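PDB 5O15: AmbC from Sorangium cellulosum, which carries out both dehydration and the heterocycle-forming cyclisation step, acting as a bifunctional dehydratase-cyclase domain of the ambruticin polyketide synthase. Local coordinates for residues H19-A24 with V43-V48; D73-P78 with G134-A139; A151-G156 with A182-G187; G267-A272 with R291-T296. One frame throughout, in Å; residues are numbered along the deposited sequence.

Contact 1. Residues H19-A24 with V43-V48; sequences HPWLSA and VEHAWV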
loop_
_atom_site.group_PDB
_atom_site.type_symbol
_atom_site.label_atom_id
_atom_site.label_comp_id
_atom_site.label_asym_id
_atom_site.label_seq_id
_atom_site.Cartn_x
_atom_site.Cartn_y
_atom_site.Cartn_z
ATOM N N HIS A 19 3.611 11.511 12.811
ATOM C CA HIS A 19 2.826 10.648 11.953
ATOM C C HIS A 19 1.404 10.607 12.485
ATOM O O HIS A 19 1.208 10.630 13.704
ATOM C CB HIS A 19 3.392 9.225 11.969
ATOM C CG HIS A 19 2.851 8.385 10.872
ATOM N ND1 HIS A 19 1.673 7.678 10.986
ATOM C CD2 HIS A 19 3.279 8.214 9.601
ATOM C CE1 HIS A 19 1.421 7.075 9.840
ATOM N NE2 HIS A 19 2.380 7.385 8.982
ATOM N N PRO A 20 0.398 10.497 11.616
ATOM C CA PRO A 20 -0.984 10.481 12.110
ATOM C C PRO A 20 -1.322 9.303 12.974
ATOM O O PRO A 20 -2.274 9.400 13.757
ATOM C CB PRO A 20 -1.824 10.440 10.826
ATOM C CG PRO A 20 -0.962 10.957 9.769
ATOM C CD PRO A 20 0.447 10.656 10.149
ATOM N N TRP A 21 -0.605 8.191 12.829
ATOM C CA TRP A 21 -0.967 6.930 13.450
ATOM C C TRP A 21 0.082 6.402 14.415
ATOM O O TRP A 21 -0.117 5.326 15.002
ATOM C CB TRP A 21 -1.196 5.869 12.374
ATOM C CG TRP A 21 -2.359 6.120 11.469
ATOM C CD1 TRP A 21 -3.428 6.937 11.680
ATOM C CD2 TRP A 21 -2.562 5.519 10.199
ATOM N NE1 TRP A 21 -4.299 6.869 10.619
ATOM C CE2 TRP A 21 -3.786 5.986 9.709
ATOM C CE3 TRP A 21 -1.835 4.605 9.439
ATOM C CZ2 TRP A 21 -4.286 5.585 8.504
ATOM C CZ3 TRP A 21 -2.336 4.205 8.238
ATOM C CH2 TRP A 21 -3.550 4.689 7.778
ATOM N N LEU A 22 1.209 7.077 14.554
ATOM C CA LEU A 22 2.264 6.656 15.467
ATOM C C LEU A 22 2.628 7.880 16.279
ATOM O O LEU A 22 2.981 8.924 15.713
ATOM C CB LEU A 22 3.466 6.097 14.699
ATOM C CG LEU A 22 3.231 4.790 13.927
ATOM C CD1 LEU A 22 4.422 4.410 13.074
ATOM C CD2 LEU A 22 2.860 3.656 14.822
ATOM N N SER A 23 2.500 7.757 17.603
ATOM C CA SER A 23 2.675 8.875 18.516
ATOM C C SER A 23 3.888 8.722 19.411
ATOM O O SER A 23 4.256 9.682 20.105
ATOM C CB SER A 23 1.442 9.024 19.415
ATOM O OG SER A 23 1.279 7.885 20.228
ATOM N N ALA A 24 4.510 7.551 19.445
ATOM C CA ALA A 24 5.710 7.351 20.232
ATOM C C ALA A 24 6.655 6.480 19.432
ATOM O O ALA A 24 6.225 5.539 18.747
ATOM C CB ALA A 24 5.381 6.724 21.588
ATOM N N VAL A 43 -12.904 7.224 13.314
ATOM C CA VAL A 43 -13.583 8.511 13.359
ATOM C C VAL A 43 -12.696 9.590 12.759
ATOM O O VAL A 43 -13.127 10.360 11.896
ATOM C CB VAL A 43 -13.982 8.846 14.809
ATOM C CG1 VAL A 43 -14.736 10.161 14.862
ATOM C CG2 VAL A 43 -14.817 7.719 15.417
ATOM N N GLU A 44 -11.433 9.657 13.188
ATOM C CA GLU A 44 -10.537 10.690 12.672
ATOM C C GLU A 44 -10.121 10.401 11.239
ATOM O O GLU A 44 -9.958 11.333 10.443
ATOM C CB GLU A 44 -9.298 10.806 13.558
ATOM C CG GLU A 44 -9.581 11.084 15.041
ATOM C CD GLU A 44 -8.378 10.832 15.946
ATOM O OE1 GLU A 44 -7.236 10.738 15.435
ATOM O OE2 GLU A 44 -8.578 10.711 17.174
ATOM N N HIS A 45 -9.987 9.123 10.892
ATOM C CA HIS A 45 -9.575 8.666 9.572
ATOM C C HIS A 45 -10.694 7.843 8.961
ATOM O O HIS A 45 -10.499 6.678 8.611
ATOM C CB HIS A 45 -8.269 7.872 9.665
ATOM C CG HIS A 45 -7.120 8.744 10.012
ATOM N ND1 HIS A 45 -6.407 9.448 9.067
ATOM C CD2 HIS A 45 -6.634 9.129 11.214
ATOM C CE1 HIS A 45 -5.511 10.203 9.667
ATOM N NE2 HIS A 45 -5.639 10.039 10.973
ATOM N N ALA A 46 -11.870 8.446 8.814
ATOM C CA ALA A 46 -13.017 7.722 8.292
ATOM C C ALA A 46 -12.766 7.201 6.886
ATOM O O ALA A 46 -13.393 6.216 6.490
ATOM C CB ALA A 46 -14.266 8.608 8.315
ATOM N N TRP A 47 -11.857 7.826 6.136
ATOM C CA TRP A 47 -11.527 7.343 4.803
ATOM C C TRP A 47 -11.153 5.865 4.768
ATOM O O TRP A 47 -11.369 5.217 3.736
ATOM C CB TRP A 47 -10.427 8.178 4.156
ATOM C CG TRP A 47 -9.097 8.160 4.867
ATOM C CD1 TRP A 47 -8.675 8.999 5.860
ATOM C CD2 TRP A 47 -8.001 7.268 4.619
ATOM N NE1 TRP A 47 -7.394 8.673 6.252
ATOM C CE2 TRP A 47 -6.959 7.625 5.493
ATOM C CE3 TRP A 47 -7.795 6.217 3.727
ATOM C CZ2 TRP A 47 -5.758 6.976 5.497
ATOM C CZ3 TRP A 47 -6.583 5.563 3.758
ATOM C CH2 TRP A 47 -5.592 5.947 4.639
ATOM N N VAL A 48 -10.545 5.313 5.844
ATOM C CA VAL A 48 -10.124 3.919 5.756
ATOM C C VAL A 48 -11.324 3.005 5.583
ATOM O O VAL A 48 -11.193 1.898 5.054
ATOM C CB VAL A 48 -9.260 3.485 6.966
ATOM C CG1 VAL A 48 -8.011 4.321 7.025
ATOM C CG2 VAL A 48 -10.020 3.542 8.286
HETATM O O HOH W 1 -4.244 11.130 13.184
#
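Pro-20 O accepts a hydrogen bond at 2.7 Å from a water whose oxygen also lies 2.8 Å from His-45 NE2, in the plane of the imidazole. This bridge closes one margin of an aromatic cluster, Trp-21, His-45 and Trp-47, that joins two loops in the first part of the double hotdog fold. Trp-21 presents its pyrrole edge to the imidazole face: NE1 stands over the ring centre, 3.3 Å from His-45 CD2, and the planes meet at 77°, an edge-to-face arrangement. On the imidazole's far nitrogen, ND1, the N-H of Trp-47 NE1 is bound at 3.1 Å and lies exactly in the ring plane. Bonds at both nitrogens therefore fix the rotation of the ring under Trp-21. An alanine at His-45 would probably leave Trp-47 NE1 without this acceptor, deprive the water of its second partner and open a gap beside Trp-21 NE1.

The two indoles meet tip to tip. Trp-47 CG sits between the backbone N and the carbonyl carbon (chi1 63°), a torsion that sets CG on the side of Trp-21, and the six-membered rings approach rim to rim. Phe-207 adds a further edge-to-face contact to Trp-21, while Pro-211 of helix 211-225 touches both indoles. The closest indole approach is Trp-21 CZ2 to Trp-47 CZ2, 3.6 Å, and Val-48 CG1 lies 4.2 Å from Trp-21 CZ2.

Contact 2. Residues D73-P78 with G134-A139; sequences DAVGLP and GVLGAA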
loop_
_atom_site.group_PDB
_atom_site.type_symbol
_atom_site.label_atom_id
_atom_site.label_comp_id
_atom_site.label_asym_id
_atom_site.label_seq_id
_atom_site.Cartn_x
_atom_site.Cartn_y
_atom_site.Cartn_z
ATOM N N ASP A 73 12.111 5.237 8.516
ATOM C CA ASP A 73 12.558 6.596 8.781
ATOM C C ASP A 73 12.958 6.762 10.242
ATOM O O ASP A 73 13.949 7.436 10.556
ATOM C CB ASP A 73 11.448 7.571 8.386
ATOM C CG ASP A 73 11.763 8.987 8.754
ATOM O OD1 ASP A 73 12.678 9.562 8.140
ATOM O OD2 ASP A 73 11.095 9.516 9.665
ATOM N N ALA A 74 12.197 6.155 11.150
ATOM C CA ALA A 74 12.481 6.315 12.569
ATOM C C ALA A 74 13.814 5.691 12.959
ATOM O O ALA A 74 14.461 6.161 13.901
ATOM C CB ALA A 74 11.350 5.697 13.385
ATOM N N VAL A 75 14.244 4.637 12.263
ATOM C CA VAL A 75 15.460 3.913 12.640
ATOM C C VAL A 75 16.629 4.226 11.735
ATOM O O VAL A 75 17.730 3.675 11.929
ATOM C CB VAL A 75 15.234 2.390 12.768
ATOM C CG1 VAL A 75 14.023 2.133 13.641
ATOM C CG2 VAL A 75 15.085 1.714 11.398
ATOM N N GLY A 76 16.443 5.104 10.760
ATOM C CA GLY A 76 17.534 5.528 9.911
ATOM C C GLY A 76 17.878 4.571 8.801
ATOM O O GLY A 76 19.049 4.511 8.402
ATOM N N LEU A 77 16.905 3.801 8.304
ATOM C CA LEU A 77 17.154 2.975 7.148
ATOM C C LEU A 77 16.296 3.456 5.981
ATOM O O LEU A 77 15.173 3.907 6.199
ATOM C CB LEU A 77 16.824 1.508 7.437
ATOM C CG LEU A 77 17.797 0.807 8.386
ATOM C CD1 LEU A 77 17.283 -0.590 8.793
ATOM C CD2 LEU A 77 19.175 0.717 7.730
ATOM N N PRO A 78 16.788 3.329 4.746
ATOM C CA PRO A 78 16.103 3.976 3.622
ATOM C C PRO A 78 14.993 3.177 2.980
ATOM O O PRO A 78 14.265 3.755 2.150
ATOM C CB PRO A 78 17.249 4.230 2.630
ATOM C CG PRO A 78 18.221 3.142 2.899
ATOM C CD PRO A 78 18.180 2.927 4.406
ATOM N N GLY A 134 8.599 -8.205 8.199
ATOM C CA GLY A 134 9.522 -8.060 7.107
ATOM C C GLY A 134 10.884 -7.638 7.572
ATOM O O GLY A 134 11.281 -7.872 8.720
ATOM N N VAL A 135 11.610 -6.994 6.672
ATOM C CA VAL A 135 12.976 -6.572 6.905
ATOM C C VAL A 135 13.147 -5.177 6.320
ATOM O O VAL A 135 12.673 -4.909 5.197
ATOM C CB VAL A 135 13.969 -7.554 6.252
ATOM C CG1 VAL A 135 15.391 -7.089 6.443
ATOM C CG2 VAL A 135 13.755 -8.965 6.761
ATOM N N LEU A 136 13.772 -4.273 7.063
ATOM C CA LEU A 136 14.216 -2.946 6.644
ATOM C C LEU A 136 15.667 -3.008 6.204
ATOM O O LEU A 136 16.457 -3.781 6.786
ATOM C CB LEU A 136 14.055 -1.957 7.794
ATOM C CG LEU A 136 12.669 -1.902 8.443
ATOM C CD1 LEU A 136 12.652 -0.946 9.654
ATOM C CD2 LEU A 136 11.587 -1.518 7.419
ATOM N N GLY A 137 16.076 -2.170 5.267
ATOM C CA GLY A 137 17.435 -2.268 4.791
ATOM C C GLY A 137 17.823 -1.153 3.863
ATOM O O GLY A 137 17.178 -0.108 3.799
ATOM N N ALA A 138 18.904 -1.396 3.139
ATOM C CA ALA A 138 19.431 -0.442 2.172
ATOM C C ALA A 138 18.504 -0.313 0.965
ATOM O O ALA A 138 17.761 -1.231 0.625
ATOM C CB ALA A 138 20.826 -0.892 1.728
ATOM N N ALA A 139 18.574 0.842 0.289
ATOM C CA ALA A 139 17.666 1.108 -0.819
ATOM C C ALA A 139 18.184 0.457 -2.097
ATOM O O ALA A 139 19.398 0.329 -2.302
ATOM C CB ALA A 139 17.518 2.606 -1.038
#
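Leu-77 and Leu-136 each hold CG anti to the carbonyl carbon, beside the backbone N (chi1 -71° and -53°), and from these positions their branches meet between a helix end and a strand. Leu-77 brings its CD1 methyl to 3.6 Å from Leu-136 CB, so one leucine tip rests against the base of the other. Leu-136 in turn sends its own CD1 to Val-75 CG2, 4.0 Å away, and those two side chains cross at about a right angle. Leu-136 is thus touched at two levels, by Leu-77 near its backbone and by Val-75 at its end.

Gly-76, at a positive phi of 80°, ends helix 61-75 in a Schellman motif that turns the chain out of the helix toward Gly-137, with Leu-77 opposite Gly-137 and Pro-78 opposite Ala-139 in register. Here side chain meets backbone: Pro-78 CD lies 3.3 Å from Gly-137 O, and Pro-78 CG lies 3.5 Å from Ala-139 N. Beyond this the proline CB and the Ala-139 CB approach to 4.0 Å. Strand pairing begins just beyond, where Gly-137 bonds to Ser-79 at the start of strand 79-85. Val-103 of strand 96-103 touches both Val-75 and Leu-136, placing the methyl cluster between the hotdog helix and its sheet.

No hydrogen bond crosses between the two segments; apolar side-chain contacts, together with proline ring carbons lying on the strand backbone, make the junction, which suggests that fit of shape matters more here than directed bonds.

Contact 3. Residues A151-G156 with A182-G187; sequences AWPPAG and AAWRVG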
loop_
_atom_site.group_PDB
_atom_site.type_symbol
_atom_site.label_atom_id
_atom_site.label_comp_id
_atom_site.label_asym_id
_atom_site.label_seq_id
_atom_site.Cartn_x
_atom_site.Cartn_y
_atom_site.Cartn_z
ATOM N N ALA A 151 5.955 13.525 -23.525
ATOM C CA ALA A 151 4.678 13.011 -23.978
ATOM C C ALA A 151 4.035 12.178 -22.887
ATOM O O ALA A 151 4.685 11.322 -22.277
ATOM C CB ALA A 151 4.870 12.140 -25.213
ATOM N N TRP A 152 2.758 12.444 -22.643
ATOM C CA TRP A 152 2.041 11.703 -21.624
ATOM C C TRP A 152 0.642 11.452 -22.154
ATOM O O TRP A 152 -0.070 12.410 -22.459
ATOM C CB TRP A 152 1.971 12.478 -20.320
ATOM C CG TRP A 152 1.255 11.690 -19.267
ATOM C CD1 TRP A 152 -0.018 11.881 -18.847
ATOM C CD2 TRP A 152 1.747 10.562 -18.556
ATOM N NE1 TRP A 152 -0.345 10.969 -17.886
ATOM C CE2 TRP A 152 0.728 10.147 -17.680
ATOM C CE3 TRP A 152 2.963 9.879 -18.556
ATOM C CZ2 TRP A 152 0.887 9.070 -16.804
ATOM C CZ3 TRP A 152 3.131 8.821 -17.690
ATOM C CH2 TRP A 152 2.092 8.430 -16.811
ATOM N N PRO A 153 0.203 10.199 -22.288
ATOM C CA PRO A 153 0.972 8.996 -21.958
ATOM C C PRO A 153 2.128 8.804 -22.940
ATOM O O PRO A 153 2.206 9.483 -23.963
ATOM C CB PRO A 153 -0.055 7.881 -22.121
ATOM C CG PRO A 153 -0.949 8.381 -23.159
ATOM C CD PRO A 153 -1.108 9.854 -22.855
ATOM N N PRO A 154 3.048 7.899 -22.622
ATOM C CA PRO A 154 4.125 7.597 -23.571
ATOM C C PRO A 154 3.563 7.184 -24.929
ATOM O O PRO A 154 2.443 6.668 -25.038
ATOM C CB PRO A 154 4.881 6.443 -22.897
ATOM C CG PRO A 154 4.590 6.618 -21.441
ATOM C CD PRO A 154 3.164 7.090 -21.396
ATOM N N ALA A 155 4.360 7.413 -25.976
ATOM C CA ALA A 155 3.941 7.088 -27.335
ATOM C C ALA A 155 3.544 5.619 -27.463
ATOM O O ALA A 155 4.152 4.731 -26.863
ATOM C CB ALA A 155 5.059 7.420 -28.334
ATOM N N GLY A 156 2.529 5.368 -28.285
ATOM C CA GLY A 156 2.062 4.025 -28.538
ATOM C C GLY A 156 1.119 3.481 -27.496
ATOM O O GLY A 156 0.773 2.297 -27.552
ATOM N N ALA A 182 -6.826 8.546 -14.850
ATOM C CA ALA A 182 -6.647 8.127 -16.238
ATOM C C ALA A 182 -5.555 7.070 -16.261
ATOM O O ALA A 182 -4.673 7.078 -15.401
ATOM C CB ALA A 182 -6.226 9.303 -17.117
ATOM N N ALA A 183 -5.600 6.163 -17.223
ATOM C CA ALA A 183 -4.582 5.126 -17.339
ATOM C C ALA A 183 -4.489 4.669 -18.793
ATOM O O ALA A 183 -5.451 4.762 -19.567
ATOM C CB ALA A 183 -4.894 3.948 -16.408
ATOM N N TRP A 184 -3.339 4.124 -19.143
ATOM C CA TRP A 184 -3.023 3.622 -20.466
ATOM C C TRP A 184 -2.050 2.467 -20.311
ATOM O O TRP A 184 -1.429 2.290 -19.256
ATOM C CB TRP A 184 -2.324 4.677 -21.311
ATOM C CG TRP A 184 -3.056 5.963 -21.476
ATOM C CD1 TRP A 184 -3.811 6.318 -22.546
ATOM C CD2 TRP A 184 -3.098 7.076 -20.565
ATOM N NE1 TRP A 184 -4.313 7.592 -22.372
ATOM C CE2 TRP A 184 -3.902 8.066 -21.154
ATOM C CE3 TRP A 184 -2.518 7.328 -19.313
ATOM C CZ2 TRP A 184 -4.135 9.300 -20.552
ATOM C CZ3 TRP A 184 -2.752 8.564 -18.704
ATOM C CH2 TRP A 184 -3.561 9.535 -19.334
ATOM N N ARG A 185 -1.852 1.712 -21.377
ATOM C CA ARG A 185 -0.883 0.644 -21.368
ATOM C C ARG A 185 -0.024 0.655 -22.614
ATOM O O ARG A 185 -0.488 0.974 -23.710
ATOM C CB ARG A 185 -1.544 -0.684 -21.169
ATOM C CG ARG A 185 -2.311 -1.241 -22.289
ATOM C CD ARG A 185 -2.983 -2.525 -21.788
ATOM N NE ARG A 185 -1.992 -3.393 -21.156
ATOM C CZ ARG A 185 -2.205 -4.201 -20.117
ATOM N NH1 ARG A 185 -3.404 -4.292 -19.538
ATOM N NH2 ARG A 185 -1.194 -4.922 -19.646
ATOM N N VAL A 186 1.249 0.346 -22.408
ATOM C CA VAL A 186 2.184 0.013 -23.480
ATOM C C VAL A 186 2.689 -1.372 -23.115
ATOM O O VAL A 186 3.540 -1.514 -22.219
ATOM C CB VAL A 186 3.344 1.007 -23.600
ATOM C CG1 VAL A 186 4.196 0.676 -24.813
ATOM C CG2 VAL A 186 2.844 2.435 -23.683
ATOM N N GLY A 187 2.131 -2.402 -23.742
ATOM C CA GLY A 187 2.586 -3.750 -23.439
ATOM C C GLY A 187 2.339 -4.064 -21.971
ATOM O O GLY A 187 1.223 -3.905 -21.460
#
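Pro-153 and Trp-184 make the central interaction, a CH-pi contact of the proline ring with one indole face. Pro-153 CG stands 3.4 Å from the centroid of the Trp-184 five-membered ring and only 2° off its normal. The rest of the pyrrolidine follows the indole: CB is 3.5 Å from Trp-184 CD2, and CD is 3.7 Å from Trp-184 CE2. A cis peptide bond joins Pro-153 to Trp-152, the other residue that touches this indole.

Aromatic contact comes from that preceding residue. Trp-152 meets the far rim of the same indole obliquely, its NE1 3.5 Å from Trp-184 CZ3, with the planes at 79°. Its CG, anti to the backbone N (chi1 -179°), is swung away from that N and lies closer to Trp-184 than its CA does. The N-H of Trp-152 is satisfied by Asp-193 OD2, a bond that steadies the indole where it borders Trp-184. An alanine in place of Trp-184 would probably strip Pro-153 of the face it lies on and leave the Trp-152 rim beside a gap.

Van der Waals contact is thinner farther along the loop, where the Val-186 CG2 methyl approaches the backbone carbonyl Ala-155 O at 4.1 Å. Polar bonds serve the strand end itself: Arg-185 grips Gly-187 O side-on, with NE at 3.3 Å and NH2 at 3.2 Å, and the oxygen lies in the guanidinium plane.

No hydrogen bond links the two segments directly. The loop reaches the strand by the Pro-153 ring and the Trp-152 indole, then leads into strand 158-160, which pairs with one edge of strand 180-186 through Ala-183 and Arg-185, while strand 189-195 pairs with the other through Ala-182 and Trp-184.

Contact 4. Residues G267-A272 with R291-T296; sequences GDQLAA and RARWAT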
loop_
_atom_site.group_PDB
_atom_site.type_symbol
_atom_site.label_atom_id
_atom_site.label_comp_id
_atom_site.label_asym_id
_atom_site.label_seq_id
_atom_site.Cartn_x
_atom_site.Cartn_y
_atom_site.Cartn_z
ATOM N N GLY A 267 -0.663 -18.990 -12.043
ATOM C CA GLY A 267 -1.948 -18.514 -12.531
ATOM C C GLY A 267 -2.810 -17.844 -11.480
ATOM O O GLY A 267 -3.717 -17.084 -11.830
ATOM N N ASP A 268 -2.563 -18.117 -10.203
ATOM C CA ASP A 268 -3.353 -17.528 -9.131
ATOM C C ASP A 268 -2.744 -16.238 -8.593
ATOM O O ASP A 268 -3.278 -15.666 -7.636
ATOM C CB ASP A 268 -3.534 -18.541 -7.990
ATOM C CG ASP A 268 -4.186 -19.832 -8.451
ATOM O OD1 ASP A 268 -4.999 -19.785 -9.393
ATOM O OD2 ASP A 268 -3.891 -20.898 -7.872
ATOM N N GLN A 269 -1.664 -15.748 -9.200
ATOM C CA GLN A 269 -0.958 -14.588 -8.679
ATOM C C GLN A 269 -0.760 -13.530 -9.749
ATOM O O GLN A 269 -0.747 -13.806 -10.949
ATOM C CB GLN A 269 0.418 -14.958 -8.151
ATOM C CG GLN A 269 0.373 -15.828 -6.941
ATOM C CD GLN A 269 1.723 -15.981 -6.300
ATOM O OE1 GLN A 269 2.668 -15.245 -6.593
ATOM N NE2 GLN A 269 1.820 -16.934 -5.407
ATOM N N LEU A 270 -0.592 -12.310 -9.265
ATOM C CA LEU A 270 -0.274 -11.132 -10.047
ATOM C C LEU A 270 0.945 -10.500 -9.398
ATOM O O LEU A 270 1.044 -10.461 -8.169
ATOM C CB LEU A 270 -1.467 -10.162 -9.984
ATOM C CG LEU A 270 -1.545 -8.903 -10.822
ATOM C CD1 LEU A 270 -1.421 -9.227 -12.294
ATOM C CD2 LEU A 270 -2.875 -8.240 -10.508
ATOM N N ALA A 271 1.876 -10.010 -10.212
ATOM C CA ALA A 271 3.097 -9.410 -9.689
ATOM C C ALA A 271 3.491 -8.249 -10.586
ATOM O O ALA A 271 3.318 -8.311 -11.802
ATOM C CB ALA A 271 4.251 -10.424 -9.599
ATOM N N ALA A 272 4.015 -7.187 -9.984
ATOM C CA ALA A 272 4.384 -5.995 -10.725
ATOM C C ALA A 272 5.369 -5.174 -9.900
ATOM O O ALA A 272 5.444 -5.303 -8.685
ATOM C CB ALA A 272 3.149 -5.162 -11.047
ATOM N N ARG A 291 3.247 -8.386 -4.888
ATOM C CA ARG A 291 2.676 -9.673 -5.265
ATOM C C ARG A 291 1.304 -9.815 -4.653
ATOM O O ARG A 291 1.133 -9.538 -3.461
ATOM C CB ARG A 291 3.539 -10.824 -4.781
ATOM C CG ARG A 291 4.918 -10.778 -5.308
ATOM C CD ARG A 291 5.549 -12.139 -5.205
ATOM N NE ARG A 291 6.976 -12.065 -5.458
ATOM C CZ ARG A 291 7.530 -12.069 -6.667
ATOM N NH1 ARG A 291 6.777 -12.150 -7.758
ATOM N NH2 ARG A 291 8.848 -11.994 -6.782
ATOM N N ALA A 292 0.348 -10.276 -5.460
ATOM C CA ALA A 292 -1.012 -10.485 -5.008
ATOM C C ALA A 292 -1.482 -11.867 -5.421
ATOM O O ALA A 292 -0.990 -12.439 -6.393
ATOM C CB ALA A 292 -1.952 -9.448 -5.633
ATOM N N ARG A 293 -2.439 -12.387 -4.666
ATOM C CA ARG A 293 -3.054 -13.676 -4.931
ATOM C C ARG A 293 -4.565 -13.518 -4.946
ATOM O O ARG A 293 -5.121 -12.848 -4.079
ATOM C CB ARG A 293 -2.674 -14.660 -3.814
ATOM C CG ARG A 293 -3.242 -16.033 -3.948
ATOM C CD ARG A 293 -2.781 -16.945 -2.812
ATOM N NE ARG A 293 -1.339 -17.183 -2.823
ATOM C CZ ARG A 293 -0.468 -16.702 -1.936
ATOM N NH1 ARG A 293 -0.868 -15.929 -0.931
ATOM N NH2 ARG A 293 0.818 -17.013 -2.045
ATOM N N TRP A 294 -5.214 -14.161 -5.912
ATOM C CA TRP A 294 -6.669 -14.122 -5.993
ATOM C C TRP A 294 -7.307 -14.702 -4.740
ATOM O O TRP A 294 -6.886 -15.754 -4.249
ATOM C CB TRP A 294 -7.139 -14.891 -7.225
ATOM C CG TRP A 294 -6.922 -14.142 -8.505
ATOM C CD1 TRP A 294 -5.774 -14.078 -9.248
ATOM C CD2 TRP A 294 -7.876 -13.330 -9.175
ATOM N NE1 TRP A 294 -5.973 -13.289 -10.360
ATOM C CE2 TRP A 294 -7.258 -12.818 -10.328
ATOM C CE3 TRP A 294 -9.205 -12.997 -8.919
ATOM C CZ2 TRP A 294 -7.918 -12.001 -11.218
ATOM C CZ3 TRP A 294 -9.867 -12.176 -9.813
ATOM C CH2 TRP A 294 -9.218 -11.682 -10.943
ATOM N N ALA A 295 -8.316 -14.002 -4.219
ATOM C CA ALA A 295 -9.009 -14.403 -2.999
ATOM C C ALA A 295 -10.514 -14.273 -3.212
ATOM O O ALA A 295 -10.989 -13.333 -3.863
ATOM C CB ALA A 295 -8.630 -13.491 -1.832
ATOM N N THR A 296 -11.265 -15.205 -2.643
ATOM C CA THR A 296 -12.720 -15.123 -2.688
ATOM C C THR A 296 -13.248 -14.268 -1.538
ATOM O O THR A 296 -12.539 -13.985 -0.561
ATOM C CB THR A 296 -13.335 -16.508 -2.529
ATOM O OG1 THR A 296 -13.059 -16.969 -1.205
ATOM C CG2 THR A 296 -12.799 -17.486 -3.549
HETATM O O HOH W 2 -1.015 -18.842 -5.131
#
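Leu-270 and Ala-292 form the tight centre of this contact, an antiparallel hydrogen-bonded pair. Leu-270 N binds Ala-292 O at 2.9 Å, and Ala-292 N returns a bond to Leu-270 O at 2.8 Å. Farther along, Trp-294 N reaches Asp-268 O at 3.0 Å. The same Asp-268 O lies at the edge of the indole, 3.4 Å from Trp-294 CD1, so that a single carbonyl meets both the backbone and the ring of the tryptophan. The buried methyl of Ala-292 and the Leu-270 side chain share one face of the sheet, where Leu-270 packs on Leu-221 and Leu-222 of helix 211-225.

On the other face, Phe-240 packs on Gln-269 and Arg-291 and makes a cation-pi contact with Arg-293; the looser part is at the polar ends of Gln-269 and Arg-293. These lie side by side and point the same way, but their amide and guanidinium planes are 86° apart. Gln-269 NE2 and Arg-293 NH2 are 3.5 Å from each other; both groups are donors, and a water accepts from each, from Arg-293 NE at 2.9 Å and only weakly from Gln-269 NE2. A bend at chi3 (-65°) places that NE. Beside them, Arg-291 NH1 rests 3.6 Å from Ala-271 CB. Asp-268 makes its salt bridge outside the segments, with Arg-233, whose cation also meets the Trp-294 ring.

The N-to-C directions of the short segments 269-272 and 291-295 differ by 158°, close to antiparallel, as in a twisted beta hairpin; here strands 269-277 and 283-295 present their Leu-270 face to helix 211-225, the sheet-on-helix arrangement of the hotdog fold.

The four contacts follow one another along the chain without interleaving of their segments. Contacts 1 and 2 lie on the first hotdog and both involve helix 61-75: Trp-21 touches its side at Ala-63, while contact 2 is built on its C-terminal end. Their centres are 22 Å apart. Contacts 3 and 4 belong to the second hotdog, with centres 24 Å apart and strands 189-195 and 254-261 between theirs in sheet order. Contact 1 also reaches helix 211-225 through Pro-211, although its centre stands 29 Å from that of contact 4, whose Leu-270 packs on the same helix. That helix so touches contact 1 in one half and contact 4 in the other, consistent with the two halves packing as one unit.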